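Local atomic coordinates of SusD homolog (Bacteroides thetaiotaomicron VPI-5482, PDB entry 3FDH), a protein that probably binds sugars at the outer membrane as a SusD/RagB-family lipoprotein, helping to capture glycans for uptake by the gut bacterium. Residues E389-E393 / T394-K398; A360-A363 / G364-A368; P329-M333 / S334-L338; T416-Q419 / K420-M424. All coordinates share one frame; numbering follows the deposited sequence.

All four contacts are local and lie within one predominantly helical SusD-like chain. Along the sequence contact 3 comes first, where strand 330-331 runs into helix 335-348; contact 2 follows on helix 354-379, contact 1 at the start of helix 393-410 and contact 4 at the end of helix 412-423. Contact 2 touches the other three, with centres about 9 Å from contact 1, 10 Å from contact 4 and 11 Å from contact 3. Contacts 3 and 4 also touch, their centres about 13 Å apart, whereas contact 1 stays about 9 Å, nearest atoms, from both. Helix 354-379 is thus the element that touches all three others, through residues such as Leu365, Asn367 and Gly364.

Contact 1. Residues E389-E393 / T394-K398; sequences EVITE and TSAGK
Thr392 and Ser395 grip each other reciprocally where the loop 389-393 enters helix 393-410. Followed outward, the Thr392 side chain starts with CB, which passes 3.9 Å from Thr394 N. Its hydroxyl OG1 is then placed between the backbone N and the carbonyl carbon (chi1 64°), which turns it over the first helical turn. There it accepts from Ser395 N at 3.0 Å, nearly straight at 166°, and only weakly from Thr394 N, where the distance is 3.3 Å and the angle 121°. In return, Thr392 N donates to Ser395 OG at 2.9 Å. These two crossed bonds define a capping box with Thr392 as the N-cap, closing the amino end of the helix with side-chain acceptors in place of a preceding turn. Backbone bonds take over directly, from Ala396 N to Thr392 O and from Gly397 N to Glu393 O. With a valine here, Ser395 N would probably lose its acceptor and the first turn would be likely to fray. On the inward side Ile391 CG2, anti to the backbone N, lies 4.0 Å from Ser395 OG and 4.2 Å from Ala396 CB. Ile391 and Ala396 both press on Leu365 of helix 354-379, while Glu369 of that helix accepts from Ile391 N through OE1.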
loop_
_atom_site.group_PDB
_atom_site.type_symbol
_atom_site.label_atom_id
_atom_site.label_comp_id
_atom_site.label_asym_id
_atom_site.label_seq_id
_atom_site.Cartn_x
_atom_site.Cartn_y
_atom_site.Cartn_z
ATOM N N GLU A 389 21.062 -2.214 -17.618
ATOM C CA GLU A 389 21.933 -1.636 -16.598
ATOM C C GLU A 389 21.201 -1.433 -15.298
ATOM O O GLU A 389 20.026 -1.128 -15.268
ATOM C CB GLU A 389 22.432 -0.273 -17.058
ATOM C CG GLU A 389 23.217 -0.266 -18.348
ATOM C CD GLU A 389 24.670 -0.581 -18.143
ATOM O OE1 GLU A 389 25.060 -0.883 -16.992
ATOM O OE2 GLU A 389 25.427 -0.513 -19.139
ATOM N N VAL A 390 21.933 -1.559 -14.209
ATOM C CA VAL A 390 21.355 -1.323 -12.891
ATOM C C VAL A 390 20.839 0.121 -12.818
ATOM O O VAL A 390 21.468 1.015 -13.297
ATOM C CB VAL A 390 22.381 -1.593 -11.775
ATOM C CG1 VAL A 390 21.952 -1.015 -10.459
ATOM C CG2 VAL A 390 22.649 -3.105 -11.665
ATOM N N ILE A 391 19.659 0.332 -12.250
ATOM C CA ILE A 391 19.136 1.691 -12.107
ATOM C C ILE A 391 19.871 2.382 -10.944
ATOM O O ILE A 391 19.907 1.868 -9.819
ATOM C CB ILE A 391 17.609 1.673 -11.852
ATOM C CG1 ILE A 391 16.957 0.954 -13.028
ATOM C CG2 ILE A 391 17.076 3.106 -11.657
ATOM C CD1 ILE A 391 15.576 0.572 -12.807
ATOM N N THR A 392 20.502 3.522 -11.241
ATOM C CA THR A 392 21.189 4.289 -10.229
ATOM C C THR A 392 20.609 5.680 -10.010
ATOM O O THR A 392 19.715 6.141 -10.703
ATOM C CB THR A 392 22.613 4.508 -10.623
ATOM O OG1 THR A 392 22.630 5.302 -11.816
ATOM C CG2 THR A 392 23.294 3.188 -10.855
ATOM N N GLU A 393 21.160 6.380 -9.041
ATOM C CA GLU A 393 20.641 7.735 -8.744
ATOM C C GLU A 393 20.865 8.608 -9.988
ATOM O O GLU A 393 20.030 9.407 -10.364
ATOM C CB GLU A 393 21.320 8.313 -7.511
ATOM C CG GLU A 393 20.794 9.630 -7.060
ATOM C CD GLU A 393 21.688 10.257 -5.977
ATOM O OE1 GLU A 393 22.601 9.554 -5.479
ATOM O OE2 GLU A 393 21.494 11.451 -5.642
ATOM N N THR A 394 21.951 8.344 -10.678
ATOM C CA THR A 394 22.342 9.142 -11.863
ATOM C C THR A 394 21.466 8.814 -13.060
ATOM O O THR A 394 20.997 9.698 -13.791
ATOM C CB THR A 394 23.803 8.908 -12.300
ATOM O OG1 THR A 394 24.715 9.332 -11.277
ATOM C CG2 THR A 394 24.155 9.684 -13.596
ATOM N N SER A 395 21.299 7.529 -13.291
ATOM C CA SER A 395 20.548 7.080 -14.459
ATOM C C SER A 395 19.095 7.470 -14.307
ATOM O O SER A 395 18.454 7.858 -15.282
ATOM C CB SER A 395 20.686 5.570 -14.699
ATOM O OG SER A 395 19.961 4.817 -13.746
ATOM N N ALA A 396 18.593 7.376 -13.078
ATOM C CA ALA A 396 17.214 7.688 -12.770
ATOM C C ALA A 396 16.941 9.171 -12.968
ATOM O O ALA A 396 15.883 9.554 -13.463
ATOM C CB ALA A 396 16.815 7.273 -11.317
ATOM N N GLY A 397 17.873 9.979 -12.479
ATOM C CA GLY A 397 17.800 11.448 -12.587
ATOM C C GLY A 397 17.778 11.899 -14.032
ATOM O O GLY A 397 17.039 12.818 -14.411
ATOM N N LYS A 398 18.576 11.222 -14.845
ATOM C CA LYS A 398 18.689 11.546 -16.271
ATOM C C LYS A 398 17.428 11.172 -17.006
ATOM O O LYS A 398 17.019 11.829 -17.972
ATOM C CB LYS A 398 19.871 10.831 -16.912
ATOM C CG LYS A 398 19.882 10.965 -18.427
ATOM C CD LYS A 398 21.151 10.433 -19.036
ATOM C CE LYS A 398 21.030 10.373 -20.563
ATOM N NZ LYS A 398 20.659 11.694 -21.159
#

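Contact 2. Residues A360-A363 / G364-A368; sequences AVVA and GLLNA
Val361 and Val362 each pair with the leucine four residues on, the i to i+4 packing of a regular alpha-helix, here within helix 354-379. Four successive backbone bonds establish the helix, from Gly364 N to Ala360 O through Asn367 N to Ala363 O. The tighter side-chain pair is Val361 with Leu365: the two lie alongside each other, and CG1 of Val361, set anti to its own N (chi1 171°), comes within 4.0 Å of Leu365 CD1. Both residues are buried, and Leu365 also meets Pro277, Arg278 and Tyr399. Next to it, the Val362 and Leu366 pair is looser, with Val362 CG1 at 4.2 Å from Leu366 CD1, and both residues are partly exposed; Ala396 touches Val362. Gly364 brings no side chain, so the backbone there can be approached closely by Ala423 of helix 412-423 and His336 of helix 335-348. Asn367 turns its amide away from the other segment, and its ND2 donates to Ser428 OG. Nearer the backbone, the leucines rest on carbonyl oxygens of the preceding turn, with Leu366 CG 3.5 Å from Val362 O and Leu365 CG 3.6 Å from Val361 O.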
loop_
_atom_site.group_PDB
_atom_site.type_symbol
_atom_site.label_atom_id
_atom_site.label_comp_id
_atom_site.label_asym_id
_atom_site.label_seq_id
_atom_site.Cartn_x
_atom_site.Cartn_y
_atom_site.Cartn_z
ATOM N N ALA A 360 10.816 12.140 -5.971
ATOM C CA ALA A 360 9.879 11.031 -5.824
ATOM C C ALA A 360 10.118 9.937 -6.877
ATOM O O ALA A 360 10.178 8.762 -6.576
ATOM C CB ALA A 360 8.415 11.551 -5.915
ATOM N N VAL A 361 10.301 10.361 -8.111
ATOM C CA VAL A 361 10.570 9.435 -9.230
ATOM C C VAL A 361 11.899 8.709 -9.025
ATOM O O VAL A 361 11.979 7.487 -9.200
ATOM C CB VAL A 361 10.625 10.176 -10.621
ATOM C CG1 VAL A 361 11.102 9.258 -11.726
ATOM C CG2 VAL A 361 9.277 10.788 -10.934
ATOM N N VAL A 362 12.933 9.442 -8.651
ATOM C CA VAL A 362 14.242 8.829 -8.443
ATOM C C VAL A 362 14.133 7.828 -7.277
ATOM O O VAL A 362 14.525 6.683 -7.417
ATOM C CB VAL A 362 15.375 9.880 -8.215
ATOM C CG1 VAL A 362 16.699 9.226 -7.784
ATOM C CG2 VAL A 362 15.595 10.738 -9.490
ATOM N N ALA A 363 13.579 8.248 -6.146
ATOM C CA ALA A 363 13.448 7.323 -5.004
ATOM C C ALA A 363 12.658 6.078 -5.415
ATOM O O ALA A 363 12.959 4.972 -5.011
ATOM C CB ALA A 363 12.751 7.990 -3.792
ATOM N N GLY A 364 11.604 6.269 -6.187
ATOM C CA GLY A 364 10.760 5.123 -6.594
ATOM C C GLY A 364 11.529 4.131 -7.445
ATOM O O GLY A 364 11.368 2.925 -7.333
ATOM N N LEU A 365 12.362 4.679 -8.313
ATOM C CA LEU A 365 13.194 3.870 -9.197
ATOM C C LEU A 365 14.247 3.112 -8.399
ATOM O O LEU A 365 14.572 1.975 -8.713
ATOM C CB LEU A 365 13.866 4.720 -10.296
ATOM C CG LEU A 365 12.997 4.910 -11.544
ATOM C CD1 LEU A 365 13.413 6.114 -12.430
ATOM C CD2 LEU A 365 12.994 3.606 -12.375
ATOM N N LEU A 366 14.793 3.755 -7.375
ATOM C CA LEU A 366 15.888 3.131 -6.584
ATOM C C LEU A 366 15.292 2.002 -5.725
ATOM O O LEU A 366 15.921 0.966 -5.517
ATOM C CB LEU A 366 16.678 4.164 -5.755
ATOM C CG LEU A 366 17.503 5.158 -6.547
ATOM C CD1 LEU A 366 18.353 6.057 -5.618
ATOM C CD2 LEU A 366 18.407 4.397 -7.485
ATOM N N ASN A 367 14.032 2.159 -5.335
ATOM C CA ASN A 367 13.372 1.144 -4.515
ATOM C C ASN A 367 13.051 -0.055 -5.410
ATOM O O ASN A 367 13.128 -1.200 -5.003
ATOM C CB ASN A 367 12.093 1.692 -3.886
ATOM C CG ASN A 367 11.327 0.655 -3.117
ATOM O OD1 ASN A 367 11.825 0.084 -2.140
ATOM N ND2 ASN A 367 10.098 0.381 -3.575
ATOM N N ALA A 368 12.678 0.263 -6.643
ATOM C CA ALA A 368 12.367 -0.746 -7.650
ATOM C C ALA A 368 13.596 -1.576 -7.945
ATOM O O ALA A 368 13.560 -2.800 -8.009
ATOM C CB ALA A 368 11.878 -0.073 -8.939
#

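Contact 3. Residues P329-M333 / S334-L338; sequences PTLLM and SYHEL
Between Leu331 and Ser334 the chain passes from strand to helix: the backbone is extended at Leu331, bends sharply at Leu332, and enters helix 335-348 after Ser334. Leu332 and Met333 share one partner, Ala238, on strand 238-240, which makes a classic beta bulge, and Ser334 is the helix N-cap, its OG accepting from Glu337 N at 3.0 Å. Leu331 reaches over this junction with CD1, which meets Ser334 CB at 3.8 Å and His336 CE1 at 4.0 Å, its side chain lying across that of the histidine at about a right angle. The oxygen OG of Ser334 sits over the centre of the His336 ring, 3.1 Å above its plane, and Glu430 takes one bond from each residue, OE2 with Ser334 OG and OE1 with His336 NE2. On another flank Met333, a selenomethionine, runs out extended from a CG anti to its backbone N (chi1 -165°). It crosses both Glu337 and Leu338: CG lies 3.5 Å from Glu337 OE1, while CE is 3.6 Å from Leu338 CD1 and 3.8 Å from Glu337 OE2. An alanine in place of Glu337 would take away the carboxylate that Met333 crosses, and is likely to leave Arg204 without this salt-bridge mate. For the Glu337 carboxylate, burial and the nearby Glu433 OE2 would tend to raise its affinity for a proton, whereas the salt bridge from Arg204 to OE1 would oppose this and probably favours the charged form.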
loop_
_atom_site.group_PDB
_atom_site.type_symbol
_atom_site.label_atom_id
_atom_site.label_comp_id
_atom_site.label_asym_id
_atom_site.label_seq_id
_atom_site.Cartn_x
_atom_site.Cartn_y
_atom_site.Cartn_z
ATOM N N PRO A 329 11.949 -5.240 1.703
ATOM C CA PRO A 329 11.132 -4.813 2.846
ATOM C C PRO A 329 9.710 -4.476 2.500
ATOM O O PRO A 329 9.392 -4.134 1.381
ATOM C CB PRO A 329 11.801 -3.516 3.328
ATOM C CG PRO A 329 12.698 -3.051 2.158
ATOM C CD PRO A 329 13.047 -4.303 1.390
ATOM N N THR A 330 8.872 -4.563 3.514
ATOM C CA THR A 330 7.508 -4.118 3.413
ATOM C C THR A 330 7.519 -2.664 3.848
ATOM O O THR A 330 7.915 -2.326 4.964
ATOM C CB THR A 330 6.522 -4.915 4.284
ATOM O OG1 THR A 330 6.430 -6.256 3.800
ATOM C CG2 THR A 330 5.154 -4.258 4.260
ATOM N N LEU A 331 7.096 -1.809 2.931
ATOM C CA LEU A 331 7.065 -0.361 3.170
ATOM C C LEU A 331 5.655 0.062 3.672
ATOM O O LEU A 331 4.671 0.108 2.918
ATOM C CB LEU A 331 7.521 0.404 1.909
ATOM C CG LEU A 331 8.921 0.058 1.402
ATOM C CD1 LEU A 331 9.279 0.920 0.164
ATOM C CD2 LEU A 331 9.914 0.166 2.509
ATOM N N LEU A 332 5.570 0.321 4.982
ATOM C CA LEU A 332 4.332 0.817 5.610
ATOM C C LEU A 332 4.088 2.211 5.075
ATOM O O LEU A 332 2.946 2.635 4.908
ATOM C CB LEU A 332 4.351 0.781 7.120
ATOM C CG LEU A 332 4.277 -0.615 7.747
ATOM C CD1 LEU A 332 4.200 -0.527 9.296
ATOM C CD2 LEU A 332 3.087 -1.409 7.232
HETATM N N MSE A 333 5.184 2.912 4.795
HETATM C CA MSE A 333 5.077 4.189 4.099
HETATM C C MSE A 333 6.436 4.584 3.623
HETATM O O MSE A 333 7.384 4.687 4.425
HETATM C CB MSE A 333 4.412 5.279 4.949
HETATM C CG MSE A 333 3.972 6.485 4.066
HETATM SE SE MSE A 333 3.454 8.081 5.053
HETATM C CE MSE A 333 3.490 9.286 3.535
ATOM N N SER A 334 6.525 4.744 2.301
ATOM C CA SER A 334 7.788 5.065 1.642
ATOM C C SER A 334 8.126 6.536 1.536
ATOM O O SER A 334 7.278 7.430 1.580
ATOM C CB SER A 334 7.826 4.447 0.268
ATOM O OG SER A 334 6.856 5.035 -0.577
ATOM N N TYR A 335 9.432 6.769 1.397
ATOM C CA TYR A 335 9.897 8.103 1.180
ATOM C C TYR A 335 9.350 8.608 -0.143
ATOM O O TYR A 335 8.918 9.758 -0.252
ATOM C CB TYR A 335 11.415 8.154 1.181
ATOM C CG TYR A 335 12.019 9.494 0.795
ATOM C CD1 TYR A 335 11.856 10.627 1.571
ATOM C CD2 TYR A 335 12.799 9.610 -0.358
ATOM C CE1 TYR A 335 12.411 11.837 1.184
ATOM C CE2 TYR A 335 13.381 10.803 -0.724
ATOM C CZ TYR A 335 13.190 11.905 0.036
ATOM O OH TYR A 335 13.809 13.079 -0.361
ATOM N N HIS A 336 9.293 7.724 -1.136
ATOM C CA HIS A 336 8.806 8.148 -2.460
ATOM C C HIS A 336 7.358 8.556 -2.363
ATOM O O HIS A 336 6.971 9.549 -2.958
ATOM C CB HIS A 336 9.080 7.181 -3.655
ATOM C CG HIS A 336 8.696 5.759 -3.431
ATOM N ND1 HIS A 336 9.540 4.852 -2.805
ATOM C CD2 HIS A 336 7.579 5.070 -3.783
ATOM C CE1 HIS A 336 8.936 3.671 -2.767
ATOM N NE2 HIS A 336 7.739 3.787 -3.333
ATOM N N GLU A 337 6.569 7.796 -1.613
ATOM C CA GLU A 337 5.153 8.154 -1.446
ATOM C C GLU A 337 5.054 9.547 -0.831
ATOM O O GLU A 337 4.235 10.376 -1.224
ATOM C CB GLU A 337 4.365 7.166 -0.565
ATOM C CG GLU A 337 2.989 7.689 -0.294
ATOM C CD GLU A 337 2.157 6.890 0.693
ATOM O OE1 GLU A 337 2.464 5.728 1.051
ATOM O OE2 GLU A 337 1.192 7.480 1.167
ATOM N N LEU A 338 5.916 9.822 0.119
ATOM C CA LEU A 338 5.848 11.124 0.805
ATOM C C LEU A 338 6.188 12.259 -0.171
ATOM O O LEU A 338 5.630 13.358 -0.140
ATOM C CB LEU A 338 6.789 11.136 2.014
ATOM C CG LEU A 338 6.697 12.345 2.925
ATOM C CD1 LEU A 338 5.450 12.272 3.767
ATOM C CD2 LEU A 338 7.997 12.430 3.779
#

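Contact 4. Residues T416-Q419 / K420-M424; sequences TMIQ and KYLAM
Met417 and Lys420 run side by side near the end of helix 412-423, with the selenomethionine CE 4.0 Å from Lys420 CD. Their shapes differ: Met417 is bent at chi2 and chi3 (-56° and -61°), which folds its methyl back toward the extended lysine chain. CG2 of Ile418, the next residue, lies 4.2 Å from Leu422 CD1, one turn on, and Gln419 NE2 4.1 Å from the same CD1. Leu422 CG also rests 3.4 Å from Ile418 O, and that carbonyl approaches the edge of the Tyr421 ring, near its plane. Backbone i to i+4 bonds set this spacing, from Lys420 N to Thr416 O through Ala423 N to Gln419 O, Tyr421 N to Met417 O being nearly straight at 168°. Helical phi/psi is lost at Met424, whose N bonds weakly to Lys420 O and Tyr421 O, consistent with the helix ending at Ala423. Farther out, Phe340 packs on Gln419 and Ala423, and Leu267 on Leu422. Gln419 NE2 donates to Glu415 and Tyr421 OH bonds Ile49 O. The buried lysine runs past the Met417 methyl into a salt bridge of NZ with Asp437 of helix 431-443, which probably offsets part of its burial cost.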
loop_
_atom_site.group_PDB
_atom_site.type_symbol
_atom_site.label_atom_id
_atom_site.label_comp_id
_atom_site.label_asym_id
_atom_site.label_seq_id
_atom_site.Cartn_x
_atom_site.Cartn_y
_atom_site.Cartn_z
ATOM N N THR A 416 2.287 13.784 -12.302
ATOM C CA THR A 416 2.634 13.468 -10.933
ATOM C C THR A 416 1.934 12.195 -10.464
ATOM O O THR A 416 2.550 11.322 -9.886
ATOM C CB THR A 416 2.347 14.661 -9.958
ATOM O OG1 THR A 416 3.194 15.773 -10.324
ATOM C CG2 THR A 416 2.574 14.253 -8.433
HETATM N N MSE A 417 0.659 12.036 -10.767
HETATM C CA MSE A 417 -0.053 10.906 -10.229
HETATM C C MSE A 417 0.253 9.632 -11.024
HETATM O O MSE A 417 0.247 8.516 -10.463
HETATM C CB MSE A 417 -1.526 11.215 -10.208
HETATM C CG MSE A 417 -1.908 12.472 -9.395
HETATM SE SE MSE A 417 -1.264 12.340 -7.582
HETATM C CE MSE A 417 -2.261 10.753 -7.091
ATOM N N ILE A 418 0.523 9.810 -12.325
ATOM C CA ILE A 418 0.985 8.677 -13.176
ATOM C C ILE A 418 2.304 8.141 -12.610
ATOM O O ILE A 418 2.508 6.932 -12.469
ATOM C CB ILE A 418 1.139 9.049 -14.666
ATOM C CG1 ILE A 418 -0.255 9.285 -15.282
ATOM C CG2 ILE A 418 1.824 7.915 -15.398
ATOM C CD1 ILE A 418 -0.279 9.870 -16.743
ATOM N N GLN A 419 3.190 9.059 -12.267
ATOM C CA GLN A 419 4.477 8.702 -11.709
ATOM C C GLN A 419 4.349 8.052 -10.335
ATOM O O GLN A 419 5.086 7.113 -10.014
ATOM C CB GLN A 419 5.474 9.903 -11.702
ATOM C CG GLN A 419 5.937 10.328 -13.116
ATOM C CD GLN A 419 6.599 9.180 -13.913
ATOM O OE1 GLN A 419 7.382 8.393 -13.368
ATOM N NE2 GLN A 419 6.295 9.100 -15.204
ATOM N N LYS A 420 3.376 8.495 -9.538
ATOM C CA LYS A 420 3.175 7.922 -8.220
ATOM C C LYS A 420 2.778 6.482 -8.447
ATOM O O LYS A 420 3.275 5.571 -7.826
ATOM C CB LYS A 420 2.090 8.696 -7.438
ATOM C CG LYS A 420 1.920 8.260 -6.017
ATOM C CD LYS A 420 0.900 9.078 -5.249
ATOM C CE LYS A 420 0.987 8.879 -3.741
ATOM N NZ LYS A 420 -0.318 9.339 -3.058
ATOM N N TYR A 421 1.820 6.315 -9.341
ATOM C CA TYR A 421 1.322 4.989 -9.769
ATOM C C TYR A 421 2.443 4.047 -10.213
ATOM O O TYR A 421 2.566 2.946 -9.665
ATOM C CB TYR A 421 0.201 5.107 -10.820
ATOM C CG TYR A 421 -0.229 3.769 -11.376
ATOM C CD1 TYR A 421 0.395 3.248 -12.507
ATOM C CD2 TYR A 421 -1.279 3.050 -10.822
ATOM C CE1 TYR A 421 0.065 2.012 -13.016
ATOM C CE2 TYR A 421 -1.634 1.811 -11.333
ATOM C CZ TYR A 421 -0.986 1.291 -12.431
ATOM O OH TYR A 421 -1.350 0.040 -12.965
ATOM N N LEU A 422 3.365 4.519 -11.066
ATOM C CA LEU A 422 4.458 3.680 -11.555
ATOM C C LEU A 422 5.500 3.352 -10.482
ATOM O O LEU A 422 6.060 2.247 -10.460
ATOM C CB LEU A 422 5.158 4.339 -12.771
ATOM C CG LEU A 422 4.215 4.432 -13.985
ATOM C CD1 LEU A 422 4.969 5.188 -15.099
ATOM C CD2 LEU A 422 3.791 3.044 -14.488
ATOM N N ALA A 423 5.738 4.307 -9.583
ATOM C CA ALA A 423 6.687 4.106 -8.461
ATOM C C ALA A 423 6.260 3.084 -7.424
ATOM O O ALA A 423 7.058 2.426 -6.789
ATOM C CB ALA A 423 6.953 5.417 -7.742
HETATM N N MSE A 424 4.959 2.985 -7.276
HETATM C CA MSE A 424 4.311 2.202 -6.201
HETATM C C MSE A 424 3.954 0.751 -6.589
HETATM O O MSE A 424 3.437 -0.049 -5.824
HETATM C CB MSE A 424 3.215 3.050 -5.566
HETATM C CG MSE A 424 3.777 4.200 -4.843
HETATM SE SE MSE A 424 2.580 5.369 -3.907
HETATM C CE MSE A 424 2.034 4.257 -2.399
#